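Side-chain contact in thiamine pyrophosphokinase (Saccharomyces cerevisiae, PDB 1IG0), which transfers a pyrophosphate group from ATP to thiamine, making thiamine diphosphate and AMP, and works as a homodimer: residues Glu142-Ser145 with Leu146-Asn149. Residues are numbered along the deposited sequence; the frame is centred on the assembly and turned at random.
Sequences EFRS and LISN
F143 and I147 meet one turn apart on the inner side of the short helix 141-148. Methyl CG2 of I147 lies over one face of the F143 ring, offset toward the rim, 4.2 Å from the centroid. This is a CH-pi contact. On the same face, CD1 of I147 comes 3.8 Å from CE2 of F143, near the ring's rim. The F143 ring can meet both branches because its CG stands anti to the backbone N (chi1 175°), which swings the ring alongside the next turn. L133 and L136 of helix 126-139, I165 and L168 of helix 164-175, and Y93 of strand 93-96 also touch F143.

Backbone bonds hold this spacing: L146 N to E142 O, and I147 N to F143 O at 3.1 Å. S148 turns its hydroxyl back to the carbonyl four residues earlier. With chi1 at 68°, OG of S148 sits between its own N and carbonyl carbon and donates to R144 O at 2.8 Å. S145 O takes two donors. N149 N gives S145 O the straighter bond, at 2.7 Å (N-H...O 167°). S148 N lies 3.1 Å from S145 O, above its carbonyl plane and off its lone pairs.

The chemistry is thus split: F143, with I147 over it, packs the helix against helices 126-139 and 164-175 and strand 93-96, and the S148 hydroxyl and the S148 and N149 amides occupy the carbonyls of R144 and S145.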
loop_
_atom_site.group_PDB
_atom_site.type_symbol
_atom_site.label_atom_id
_atom_site.label_comp_id
_atom_site.label_asym_id
_atom_site.label_seq_id
_atom_site.Cartn_x
_atom_site.Cartn_y
_atom_site.Cartn_z
ATOM N N GLU B 142 0.064 -29.783 -22.327
ATOM C CA GLU B 142 -1.238 -29.914 -22.969
ATOM C C GLU B 142 -1.871 -28.549 -23.194
ATOM O O GLU B 142 -2.537 -28.326 -24.204
ATOM C CB GLU B 142 -2.165 -30.789 -22.123
ATOM C CG GLU B 142 -3.563 -30.932 -22.694
ATOM C CD GLU B 142 -4.262 -32.180 -22.204
ATOM O OE1 GLU B 142 -5.383 -32.063 -21.663
ATOM O OE2 GLU B 142 -3.690 -33.279 -22.365
ATOM N N PHE B 143 -1.673 -27.637 -22.250
ATOM C CA PHE B 143 -2.220 -26.293 -22.393
ATOM C C PHE B 143 -1.563 -25.636 -23.603
ATOM O O PHE B 143 -2.231 -25.029 -24.442
ATOM C CB PHE B 143 -1.927 -25.451 -21.153
ATOM C CG PHE B 143 -2.354 -24.015 -21.288
ATOM C CD1 PHE B 143 -3.702 -23.665 -21.244
ATOM C CD2 PHE B 143 -1.412 -23.016 -21.504
ATOM C CE1 PHE B 143 -4.107 -22.337 -21.417
ATOM C CE2 PHE B 143 -1.805 -21.688 -21.679
ATOM C CZ PHE B 143 -3.157 -21.349 -21.634
ATOM N N ARG B 144 -0.242 -25.755 -23.677
ATOM C CA ARG B 144 0.518 -25.182 -24.778
ATOM C C ARG B 144 0.017 -25.736 -26.105
ATOM O O ARG B 144 -0.083 -25.010 -27.095
ATOM C CB ARG B 144 2.007 -25.494 -24.604
ATOM C CG ARG B 144 2.644 -24.788 -23.419
ATOM C CD ARG B 144 2.677 -23.288 -23.640
ATOM N NE ARG B 144 3.705 -22.908 -24.604
ATOM C CZ ARG B 144 5.011 -22.980 -24.363
ATOM N NH1 ARG B 144 5.447 -23.415 -23.188
ATOM N NH2 ARG B 144 5.881 -22.616 -25.295
ATOM N N SER B 145 -0.299 -27.026 -26.123
ATOM C CA SER B 145 -0.804 -27.670 -27.330
ATOM C C SER B 145 -2.175 -27.101 -27.687
ATOM O O SER B 145 -2.475 -26.849 -28.855
ATOM C CB SER B 145 -0.917 -29.181 -27.116
ATOM O OG SER B 145 -1.508 -29.806 -28.242
ATOM N N LEU B 146 -3.002 -26.899 -26.666
ATOM C CA LEU B 146 -4.343 -26.363 -26.859
ATOM C C LEU B 146 -4.316 -25.024 -27.587
ATOM O O LEU B 146 -5.072 -24.805 -28.532
ATOM C CB LEU B 146 -5.039 -26.191 -25.505
ATOM C CG LEU B 146 -6.459 -25.619 -25.516
ATOM C CD1 LEU B 146 -7.388 -26.564 -26.260
ATOM C CD2 LEU B 146 -6.940 -25.416 -24.088
ATOM N N ILE B 147 -3.436 -24.132 -27.147
ATOM C CA ILE B 147 -3.333 -22.807 -27.745
ATOM C C ILE B 147 -2.443 -22.749 -28.988
ATOM O O ILE B 147 -2.411 -21.731 -29.682
ATOM C CB ILE B 147 -2.802 -21.782 -26.714
ATOM C CG1 ILE B 147 -1.364 -22.125 -26.322
ATOM C CG2 ILE B 147 -3.690 -21.785 -25.474
ATOM C CD1 ILE B 147 -0.754 -21.168 -25.309
ATOM N N SER B 148 -1.729 -23.834 -29.276
ATOM C CA SER B 148 -0.837 -23.859 -30.432
ATOM C C SER B 148 -1.361 -24.680 -31.606
ATOM O O SER B 148 -1.157 -24.311 -32.764
ATOM C CB SER B 148 0.539 -24.393 -30.028
ATOM O OG SER B 148 0.475 -25.766 -29.686
ATOM N N ASN B 149 -2.025 -25.795 -31.314
ATOM C CA ASN B 149 -2.560 -26.652 -32.368
ATOM C C ASN B 149 -3.381 -25.826 -33.352
ATOM O O ASN B 149 -4.212 -25.010 -32.953
ATOM C CB ASN B 149 -3.435 -27.755 -31.777
ATOM C CG ASN B 149 -3.883 -28.758 -32.820
ATOM O OD1 ASN B 149 -3.108 -29.609 -33.259
ATOM N ND2 ASN B 149 -5.137 -28.653 -33.237
#